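PDB 5E7P: cell division control protein Cdc48 from Mycobacterium smegmatis, which probably binds and hydrolyses ATP as a two-module AAA-family ATPase, each of its two P-loop modules holding an ADP here. Local coordinates for residues A345-V356 / D374-V382; D429-R440 / D458-L469. All coordinates share one frame; numbering follows the deposited sequence.

Interaction 1: A345-V356 / D374-V382; sequences ATLILAELRKAV and DARLRAPEV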
loop_
_atom_site.group_PDB
_atom_site.type_symbol
_atom_site.label_atom_id
_atom_site.label_comp_id
_atom_site.label_asym_id
_atom_site.label_seq_id
_atom_site.Cartn_x
_atom_site.Cartn_y
_atom_site.Cartn_z
ATOM N N ALA A 345 17.549 19.863 5.735
ATOM C CA ALA A 345 16.348 19.932 4.909
ATOM C C ALA A 345 16.058 21.363 4.488
ATOM O O ALA A 345 15.562 21.604 3.387
ATOM C CB ALA A 345 15.149 19.336 5.645
ATOM N N THR A 346 16.373 22.311 5.366
ATOM C CA THR A 346 16.182 23.725 5.061
ATOM C C THR A 346 17.026 24.153 3.864
ATOM O O THR A 346 16.545 24.863 2.977
ATOM C CB THR A 346 16.502 24.620 6.272
ATOM O OG1 THR A 346 15.500 24.433 7.278
ATOM C CG2 THR A 346 16.527 26.090 5.864
ATOM N N LEU A 347 18.276 23.703 3.833
ATOM C CA LEU A 347 19.177 24.028 2.729
ATOM C C LEU A 347 18.813 23.276 1.452
ATOM O O LEU A 347 18.940 23.812 0.346
ATOM C CB LEU A 347 20.631 23.751 3.117
ATOM C CG LEU A 347 21.194 24.651 4.219
ATOM C CD1 LEU A 347 22.653 24.335 4.482
ATOM C CD2 LEU A 347 21.022 26.114 3.854
ATOM N N ILE A 348 18.366 22.033 1.606
ATOM C CA ILE A 348 17.929 21.244 0.462
ATOM C C ILE A 348 16.712 21.895 -0.193
ATOM O O ILE A 348 16.638 22.002 -1.418
ATOM C CB ILE A 348 17.606 19.793 0.860
ATOM C CG1 ILE A 348 18.872 19.089 1.346
ATOM C CG2 ILE A 348 17.015 19.035 -0.317
ATOM C CD1 ILE A 348 18.645 17.661 1.784
ATOM N N LEU A 349 15.773 22.346 0.636
ATOM C CA LEU A 349 14.577 23.034 0.153
ATOM C C LEU A 349 14.920 24.353 -0.540
ATOM O O LEU A 349 14.257 24.755 -1.497
ATOM C CB LEU A 349 13.595 23.275 1.304
ATOM C CG LEU A 349 12.847 22.037 1.816
ATOM C CD1 LEU A 349 12.353 22.245 3.235
ATOM C CD2 LEU A 349 11.684 21.688 0.905
ATOM N N ALA A 350 15.962 25.021 -0.057
ATOM C CA ALA A 350 16.406 26.278 -0.647
ATOM C C ALA A 350 16.932 26.063 -2.059
ATOM O O ALA A 350 16.743 26.910 -2.929
ATOM C CB ALA A 350 17.466 26.930 0.223
ATOM N N GLU A 351 17.594 24.929 -2.280
ATOM C CA GLU A 351 18.085 24.574 -3.609
ATOM C C GLU A 351 16.936 24.268 -4.570
ATOM O O GLU A 351 16.932 24.739 -5.709
ATOM C CB GLU A 351 19.049 23.387 -3.537
ATOM C CG GLU A 351 20.438 23.751 -3.046
ATOM C CD GLU A 351 21.130 24.763 -3.948
ATOM O OE1 GLU A 351 21.170 24.544 -5.178
ATOM O OE2 GLU A 351 21.632 25.781 -3.428
ATOM N N LEU A 352 15.967 23.477 -4.108
ATOM C CA LEU A 352 14.782 23.161 -4.902
ATOM C C LEU A 352 14.013 24.429 -5.252
ATOM O O LEU A 352 13.586 24.613 -6.388
ATOM C CB LEU A 352 13.856 22.200 -4.147
ATOM C CG LEU A 352 14.356 20.794 -3.807
ATOM C CD1 LEU A 352 13.229 19.970 -3.188
ATOM C CD2 LEU A 352 14.928 20.098 -5.035
ATOM N N ARG A 353 13.835 25.296 -4.259
ATOM C CA ARG A 353 13.135 26.562 -4.442
ATOM C C ARG A 353 13.830 27.419 -5.504
ATOM O O ARG A 353 13.178 28.082 -6.316
ATOM C CB ARG A 353 13.060 27.308 -3.107
ATOM C CG ARG A 353 12.077 28.461 -3.088
ATOM C CD ARG A 353 11.934 29.049 -1.693
ATOM N NE ARG A 353 11.497 28.051 -0.719
ATOM C CZ ARG A 353 12.240 27.615 0.294
ATOM N NH1 ARG A 353 13.465 28.094 0.475
ATOM N NH2 ARG A 353 11.755 26.705 1.131
ATOM N N LYS A 354 15.158 27.387 -5.492
ATOM C CA LYS A 354 15.962 28.073 -6.497
ATOM C C LYS A 354 15.706 27.493 -7.885
ATOM O O LYS A 354 15.668 28.224 -8.880
ATOM C CB LYS A 354 17.448 27.968 -6.137
ATOM C CG LYS A 354 18.405 28.280 -7.273
ATOM C CD LYS A 354 19.842 27.993 -6.868
ATOM C CE LYS A 354 20.781 28.028 -8.068
ATOM N NZ LYS A 354 20.791 29.354 -8.742
ATOM N N ALA A 355 15.529 26.177 -7.945
ATOM C CA ALA A 355 15.260 25.501 -9.210
ATOM C C ALA A 355 13.885 25.869 -9.770
ATOM O O ALA A 355 13.751 26.168 -10.954
ATOM C CB ALA A 355 15.387 23.992 -9.047
ATOM N N VAL A 356 12.872 25.849 -8.910
ATOM C CA VAL A 356 11.500 26.146 -9.315
ATOM C C VAL A 356 11.356 27.571 -9.860
ATOM O O VAL A 356 10.576 27.821 -10.777
ATOM C CB VAL A 356 10.522 25.917 -8.144
ATOM C CG1 VAL A 356 9.107 26.308 -8.530
ATOM C CG2 VAL A 356 10.567 24.462 -7.702
ATOM N N ASP A 374 8.248 16.381 3.817
ATOM C CA ASP A 374 8.400 17.664 4.504
ATOM C C ASP A 374 7.320 18.646 4.065
ATOM O O ASP A 374 7.116 18.860 2.869
ATOM C CB ASP A 374 9.787 18.245 4.194
ATOM C CG ASP A 374 10.219 19.326 5.178
ATOM O OD1 ASP A 374 9.380 20.142 5.614
ATOM O OD2 ASP A 374 11.420 19.356 5.513
ATOM N N ALA A 375 6.625 19.230 5.038
ATOM C CA ALA A 375 5.501 20.122 4.764
ATOM C C ALA A 375 5.890 21.304 3.883
ATOM O O ALA A 375 5.074 21.811 3.113
ATOM C CB ALA A 375 4.887 20.617 6.061
ATOM N N ARG A 376 7.144 21.729 3.994
ATOM C CA ARG A 376 7.632 22.894 3.269
ATOM C C ARG A 376 7.818 22.622 1.777
ATOM O O ARG A 376 8.058 23.548 1.003
ATOM C CB ARG A 376 8.934 23.399 3.895
ATOM C CG ARG A 376 8.775 23.851 5.342
ATOM C CD ARG A 376 10.113 24.079 6.019
ATOM N NE ARG A 376 10.874 22.843 6.161
ATOM C CZ ARG A 376 12.113 22.778 6.639
ATOM N NH1 ARG A 376 12.746 23.883 7.021
ATOM N NH2 ARG A 376 12.724 21.604 6.727
ATOM N N LEU A 377 7.708 21.356 1.378
ATOM C CA LEU A 377 7.762 20.991 -0.035
ATOM C C LEU A 377 6.392 21.185 -0.668
ATOM O O LEU A 377 6.278 21.583 -1.826
ATOM C CB LEU A 377 8.229 19.542 -0.217
ATOM C CG LEU A 377 8.244 18.990 -1.649
ATOM C CD1 LEU A 377 9.497 18.167 -1.917
ATOM C CD2 LEU A 377 7.002 18.153 -1.922
ATOM N N ARG A 378 5.355 20.898 0.107
ATOM C CA ARG A 378 3.984 21.085 -0.337
ATOM C C ARG A 378 3.578 22.532 -0.082
ATOM O O ARG A 378 2.689 22.819 0.718
ATOM C CB ARG A 378 3.065 20.108 0.395
ATOM C CG ARG A 378 3.537 18.661 0.293
ATOM C CD ARG A 378 2.701 17.725 1.155
ATOM N NE ARG A 378 3.254 17.531 2.492
ATOM C CZ ARG A 378 2.530 17.478 3.606
ATOM N NH1 ARG A 378 1.212 17.618 3.556
ATOM N NH2 ARG A 378 3.124 17.293 4.776
ATOM N N ALA A 379 4.255 23.436 -0.775
ATOM C CA ALA A 379 4.071 24.866 -0.596
ATOM C C ALA A 379 4.179 25.536 -1.961
ATOM O O ALA A 379 4.802 24.984 -2.868
ATOM C CB ALA A 379 5.129 25.410 0.358
ATOM N N PRO A 380 3.567 26.724 -2.116
ATOM C CA PRO A 380 3.574 27.447 -3.395
ATOM C C PRO A 380 4.967 27.669 -3.981
ATOM O O PRO A 380 5.095 27.762 -5.202
ATOM C CB PRO A 380 2.947 28.795 -3.030
ATOM C CG PRO A 380 2.042 28.484 -1.899
ATOM C CD PRO A 380 2.733 27.407 -1.109
ATOM N N GLU A 381 5.987 27.744 -3.132
ATOM C CA GLU A 381 7.340 28.057 -3.589
ATOM C C GLU A 381 8.059 26.858 -4.204
ATOM O O GLU A 381 8.958 27.027 -5.026
ATOM C CB GLU A 381 8.183 28.647 -2.451
ATOM C CG GLU A 381 7.640 29.946 -1.869
ATOM C CD GLU A 381 6.542 29.718 -0.843
ATOM O OE1 GLU A 381 6.581 28.676 -0.150
ATOM O OE2 GLU A 381 5.642 30.579 -0.732
ATOM N N VAL A 382 7.673 25.653 -3.798
ATOM C CA VAL A 382 8.272 24.441 -4.352
ATOM C C VAL A 382 7.248 23.650 -5.164
ATOM O O VAL A 382 7.127 23.849 -6.372
ATOM C CB VAL A 382 8.881 23.551 -3.256
ATOM C CG1 VAL A 382 9.734 22.454 -3.876
ATOM C CG2 VAL A 382 9.715 24.392 -2.303
HETATM O O HOH W 1 14.799 22.046 8.474
HETATM O O HOH W 2 10.751 29.076 -5.937
HETATM O O HOH W 3 9.333 26.224 1.386
#
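Leu349 reaches out from helix 345-356 and lays its CD1 methyl over one face of the Arg376 guanidinium, 3.3 Å from NE and off centre toward the rim. The two side chains cross at about a right angle. Arg376 CG stands beside its own backbone N (chi1 -62°) and the chain bends at chi3 (-66°), which swings the guanidinium back toward Asp374. There it grips the carboxylate side-on: NH2 makes a salt bridge to the syn lone pair of Asp374 OD2 at 2.9 Å, and NE donates almost straight to OD1. These two bonds fix the rotation of the guanidinium. OD1 also takes the Arg376 backbone N-H, closing an Asx turn. At the guanidinium edge lies Thr346, whose OG1 is 2.8 Å from Arg376 NH1, and a water links OG1 with NH2. The other Leu349 methyl, CD2, packs on Leu377 CB at 4.2 Å.

Val382, the last residue of a type I turn that starts at Ala379, packs on the C-terminal half of the helix segment. Its CG1, anti to the backbone N (chi1 -169°), lies 4.1 Å from Leu352 CB and also faces Val356 CG2. Just outside this apolar patch, Arg353 and Glu381 run side by side in the same direction, with Glu381 CB at the guanidinium edge and the charged ends apart. One water joins the carbonyls of Arg353 and Glu381; a second links Arg353 NH2 to Arg376 O.

In AAA modules the loop leading to the last core strand commonly carries arginine fingers; the Ala379-Val382 turn has no arginine, so it probably does not supply them. Phe363 of strand 361-366 touches Leu352, Val356 and Val382 alike, strand 321-326 backs Leu352, and helix 302-319 packs against Leu347, Ile348 and Glu351.

Interaction 2: D429-R440 / D458-L469; sequences DLAAVVREGALR and DLEGALTVIRPL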
loop_
_atom_site.group_PDB
_atom_site.type_symbol
_atom_site.label_atom_id
_atom_site.label_comp_id
_atom_site.label_asym_id
_atom_site.label_seq_id
_atom_site.Cartn_x
_atom_site.Cartn_y
_atom_site.Cartn_z
ATOM N N ASP A 429 3.473 -5.493 -8.755
ATOM C CA ASP A 429 3.097 -6.843 -8.353
ATOM C C ASP A 429 2.836 -7.712 -9.575
ATOM O O ASP A 429 3.296 -8.851 -9.643
ATOM C CB ASP A 429 1.848 -6.808 -7.472
ATOM C CG ASP A 429 2.012 -5.911 -6.263
ATOM O OD1 ASP A 429 3.132 -5.855 -5.710
ATOM O OD2 ASP A 429 1.018 -5.266 -5.862
ATOM N N LEU A 430 2.093 -7.162 -10.533
ATOM C CA LEU A 430 1.757 -7.871 -11.763
ATOM C C LEU A 430 3.016 -8.233 -12.543
ATOM O O LEU A 430 3.104 -9.312 -13.133
ATOM C CB LEU A 430 0.821 -7.023 -12.627
ATOM C CG LEU A 430 -0.553 -6.719 -12.026
ATOM C CD1 LEU A 430 -1.262 -5.625 -12.809
ATOM C CD2 LEU A 430 -1.406 -7.983 -11.981
ATOM N N ALA A 431 3.990 -7.328 -12.534
ATOM C CA ALA A 431 5.280 -7.590 -13.157
ATOM C C ALA A 431 5.966 -8.760 -12.459
ATOM O O ALA A 431 6.507 -9.652 -13.112
ATOM C CB ALA A 431 6.159 -6.352 -13.111
ATOM N N ALA A 432 5.926 -8.755 -11.130
ATOM C CA ALA A 432 6.492 -9.845 -10.339
ATOM C C ALA A 432 5.740 -11.148 -10.594
ATOM O O ALA A 432 6.335 -12.225 -10.627
ATOM C CB ALA A 432 6.466 -9.497 -8.862
ATOM N N VAL A 433 4.427 -11.043 -10.772
ATOM C CA VAL A 433 3.606 -12.198 -11.121
ATOM C C VAL A 433 4.082 -12.813 -12.431
ATOM O O VAL A 433 4.221 -14.031 -12.543
ATOM C CB VAL A 433 2.112 -11.816 -11.235
ATOM C CG1 VAL A 433 1.324 -12.909 -11.940
ATOM C CG2 VAL A 433 1.527 -11.535 -9.854
ATOM N N VAL A 434 4.357 -11.959 -13.413
ATOM C CA VAL A 434 4.805 -12.411 -14.725
ATOM C C VAL A 434 6.216 -13.004 -14.680
ATOM O O VAL A 434 6.488 -14.018 -15.327
ATOM C CB VAL A 434 4.721 -11.277 -15.770
ATOM C CG1 VAL A 434 5.393 -11.684 -17.070
ATOM C CG2 VAL A 434 3.268 -10.896 -16.020
ATOM N N ARG A 435 7.105 -12.383 -13.909
ATOM C CA ARG A 435 8.461 -12.904 -13.752
ATOM C C ARG A 435 8.442 -14.299 -13.141
ATOM O O ARG A 435 9.187 -15.183 -13.569
ATOM C CB ARG A 435 9.326 -11.969 -12.900
ATOM C CG ARG A 435 9.595 -10.613 -13.537
ATOM C CD ARG A 435 10.808 -9.929 -12.921
ATOM N NE ARG A 435 10.691 -9.794 -11.474
ATOM C CZ ARG A 435 10.072 -8.788 -10.865
ATOM N NH1 ARG A 435 9.505 -7.827 -11.582
ATOM N NH2 ARG A 435 10.016 -8.746 -9.540
ATOM N N GLU A 436 7.580 -14.487 -12.145
ATOM C CA GLU A 436 7.411 -15.787 -11.510
ATOM C C GLU A 436 6.835 -16.785 -12.507
ATOM O O GLU A 436 7.228 -17.950 -12.530
ATOM C CB GLU A 436 6.502 -15.675 -10.284
ATOM C CG GLU A 436 6.185 -17.003 -9.614
ATOM C CD GLU A 436 7.407 -17.660 -8.996
ATOM O OE1 GLU A 436 8.324 -16.928 -8.567
ATOM O OE2 GLU A 436 7.446 -18.911 -8.940
ATOM N N GLY A 437 5.906 -16.315 -13.333
ATOM C CA GLY A 437 5.306 -17.145 -14.359
ATOM C C GLY A 437 6.340 -17.632 -15.354
ATOM O O GLY A 437 6.235 -18.739 -15.884
ATOM N N ALA A 438 7.347 -16.800 -15.600
ATOM C CA ALA A 438 8.431 -17.153 -16.511
ATOM C C ALA A 438 9.321 -18.235 -15.910
ATOM O O ALA A 438 9.924 -19.025 -16.634
ATOM C CB ALA A 438 9.251 -15.924 -16.864
ATOM N N LEU A 439 9.399 -18.262 -14.583
ATOM C CA LEU A 439 10.185 -19.271 -13.884
ATOM C C LEU A 439 9.485 -20.623 -13.913
ATOM O O LEU A 439 10.124 -21.661 -14.079
ATOM C CB LEU A 439 10.443 -18.846 -12.437
ATOM C CG LEU A 439 11.264 -17.571 -12.241
ATOM C CD1 LEU A 439 11.467 -17.288 -10.758
ATOM C CD2 LEU A 439 12.599 -17.677 -12.959
ATOM N N ARG A 440 8.167 -20.604 -13.749
ATOM C CA ARG A 440 7.374 -21.824 -13.790
ATOM C C ARG A 440 7.396 -22.424 -15.192
ATOM O O ARG A 440 7.373 -23.646 -15.357
ATOM C CB ARG A 440 5.937 -21.542 -13.353
ATOM C CG ARG A 440 5.846 -20.778 -12.045
ATOM C CD ARG A 440 4.788 -21.356 -11.129
ATOM N NE ARG A 440 5.003 -20.949 -9.745
ATOM C CZ ARG A 440 4.420 -21.523 -8.699
ATOM N NH1 ARG A 440 3.582 -22.535 -8.879
ATOM N NH2 ARG A 440 4.679 -21.091 -7.473
ATOM N N ASP A 458 0.861 -21.163 -15.142
ATOM C CA ASP A 458 2.022 -20.473 -14.587
ATOM C C ASP A 458 1.635 -19.198 -13.850
ATOM O O ASP A 458 2.122 -18.935 -12.751
ATOM C CB ASP A 458 3.019 -20.142 -15.696
ATOM C CG ASP A 458 3.419 -21.360 -16.496
ATOM O OD1 ASP A 458 3.532 -22.454 -15.902
ATOM O OD2 ASP A 458 3.617 -21.228 -17.722
ATOM N N LEU A 459 0.762 -18.405 -14.464
ATOM C CA LEU A 459 0.317 -17.154 -13.864
ATOM C C LEU A 459 -0.517 -17.420 -12.620
ATOM O O LEU A 459 -0.350 -16.754 -11.598
ATOM C CB LEU A 459 -0.478 -16.321 -14.870
ATOM C CG LEU A 459 0.272 -15.916 -16.140
ATOM C CD1 LEU A 459 -0.549 -14.934 -16.954
ATOM C CD2 LEU A 459 1.634 -15.329 -15.808
ATOM N N GLU A 460 -1.412 -18.397 -12.708
ATOM C CA GLU A 460 -2.244 -18.769 -11.571
ATOM C C GLU A 460 -1.398 -19.359 -10.448
ATOM O O GLU A 460 -1.667 -19.126 -9.268
ATOM C CB GLU A 460 -3.332 -19.756 -11.994
ATOM C CG GLU A 460 -4.239 -20.199 -10.859
ATOM C CD GLU A 460 -5.508 -20.865 -11.354
ATOM O OE1 GLU A 460 -5.503 -22.103 -11.532
ATOM O OE2 GLU A 460 -6.507 -20.145 -11.568
ATOM N N GLY A 461 -0.373 -20.120 -10.821
ATOM C CA GLY A 461 0.553 -20.682 -9.855
ATOM C C GLY A 461 1.382 -19.598 -9.191
ATOM O O GLY A 461 1.759 -19.711 -8.024
ATOM N N ALA A 462 1.660 -18.538 -9.944
ATOM C CA ALA A 462 2.423 -17.406 -9.435
ATOM C C ALA A 462 1.664 -16.699 -8.316
ATOM O O ALA A 462 2.266 -16.174 -7.381
ATOM C CB ALA A 462 2.735 -16.431 -10.561
ATOM N N LEU A 463 0.339 -16.693 -8.416
ATOM C CA LEU A 463 -0.504 -16.023 -7.429
ATOM C C LEU A 463 -0.416 -16.665 -6.043
ATOM O O LEU A 463 -0.802 -16.054 -5.047
ATOM C CB LEU A 463 -1.961 -15.995 -7.902
ATOM C CG LEU A 463 -2.235 -15.268 -9.220
ATOM C CD1 LEU A 463 -3.723 -15.240 -9.525
ATOM C CD2 LEU A 463 -1.671 -13.860 -9.184
ATOM N N THR A 464 0.091 -17.892 -5.983
ATOM C CA THR A 464 0.220 -18.589 -4.707
ATOM C C THR A 464 1.474 -18.170 -3.939
ATOM O O THR A 464 1.628 -18.515 -2.767
ATOM C CB THR A 464 0.236 -20.123 -4.886
ATOM O OG1 THR A 464 1.478 -20.526 -5.476
ATOM C CG2 THR A 464 -0.926 -20.580 -5.765
ATOM N N VAL A 465 2.368 -17.428 -4.591
ATOM C CA VAL A 465 3.635 -17.043 -3.964
ATOM C C VAL A 465 3.954 -15.545 -4.013
ATOM O O VAL A 465 4.847 -15.076 -3.307
ATOM C CB VAL A 465 4.829 -17.819 -4.563
ATOM C CG1 VAL A 465 4.753 -19.291 -4.192
ATOM C CG2 VAL A 465 4.880 -17.637 -6.075
ATOM N N ILE A 466 3.235 -14.796 -4.842
ATOM C CA ILE A 466 3.509 -13.367 -4.983
ATOM C C ILE A 466 2.599 -12.511 -4.107
ATOM O O ILE A 466 1.385 -12.476 -4.302
ATOM C CB ILE A 466 3.381 -12.902 -6.445
ATOM C CG1 ILE A 466 4.384 -13.646 -7.328
ATOM C CG2 ILE A 466 3.595 -11.398 -6.543
ATOM C CD1 ILE A 466 5.821 -13.499 -6.875
ATOM N N ARG A 467 3.194 -11.816 -3.143
ATOM C CA ARG A 467 2.432 -10.923 -2.283
ATOM C C ARG A 467 2.338 -9.530 -2.889
ATOM O O ARG A 467 3.357 -8.924 -3.224
ATOM C CB ARG A 467 3.052 -10.837 -0.887
ATOM C CG ARG A 467 2.284 -9.913 0.045
ATOM C CD ARG A 467 2.843 -9.904 1.451
ATOM N NE ARG A 467 4.156 -9.270 1.537
ATOM C CZ ARG A 467 4.758 -8.962 2.683
ATOM N NH1 ARG A 467 4.157 -9.224 3.833
ATOM N NH2 ARG A 467 5.955 -8.389 2.680
ATOM N N PRO A 468 1.107 -9.019 -3.036
ATOM C CA PRO A 468 0.908 -7.645 -3.500
ATOM C C PRO A 468 1.514 -6.658 -2.513
ATOM O O PRO A 468 1.439 -6.873 -1.300
ATOM C CB PRO A 468 -0.617 -7.498 -3.539
ATOM C CG PRO A 468 -1.131 -8.564 -2.632
ATOM C CD PRO A 468 -0.167 -9.701 -2.753
ATOM N N LEU A 469 2.114 -5.596 -3.042
ATOM C CA LEU A 469 2.770 -4.568 -2.238
ATOM C C LEU A 469 1.804 -3.958 -1.223
ATOM O O LEU A 469 2.205 -3.540 -0.139
ATOM C CB LEU A 469 3.338 -3.482 -3.155
ATOM C CG LEU A 469 4.729 -2.928 -2.845
ATOM C CD1 LEU A 469 5.723 -4.059 -2.656
ATOM C CD2 LEU A 469 5.182 -1.998 -3.961
HETATM O O HOH W 4 5.479 -7.689 -5.334
#
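The helical subdomain that probably forms the lid of the first AAA module is where helix 429-440 meets helix 458-462 and the chain that follows it. The short axes pass 8.0 Å apart at 119°, and small residues allow this: Gly437 has no side chain, leaving room for Leu459 CD2, and Ala462 CB sits 3.4 Å from Val433 O and against Glu436 CG. Asp458 CB rests against Gly437 O. Val433 divides its methyls, CG1 toward Ala462 CB and CG2 3.9 Å from Ile466 CG2, with Leu463 CD2 near both.

The Arg440 guanidinium lies with one face toward Gly461 O, close but not bonded; that carbonyl instead takes Thr464 OG1 (2.7 Å, in the carbonyl plane) and Thr464 N. Arg440 NE bridges to the anti lone pair of Glu436 OE2, an oxygen shared with Arg37.

The chain leaving the short helix runs back along the long one toward the nucleotide. Leu469 N donates to Asp429 OD1 at 2.9 Å from above the carboxylate plane, and weakly to OD2, which also takes Val426 N; a water joins OD1 to Arg467 O. The Leu469 side chain lies about 6 Å from the first-site ADP, next to Gly273.

How the interactions relate
Both contacts are mainly buried, but they share no element: interaction 1 lies in the first AAA module and interaction 2 probably in its lid, their centres 40 Å apart on opposite sides of the chain's centre. In interaction 1 a helix flanking the core sheet meets the loop between two of its strands; interaction 2 joins two helices and an exit chain beside the first-site ADP. The salt bridge of interaction 1 is internal to the loop, and the polar links to the helix run largely through water. Interaction 2 has a direct bond across, from backbone N-H to carboxylate; where its helices meet, Gly437 and Ala462 let the backbones come close, while Val433 and Ile466 add larger apolar contacts.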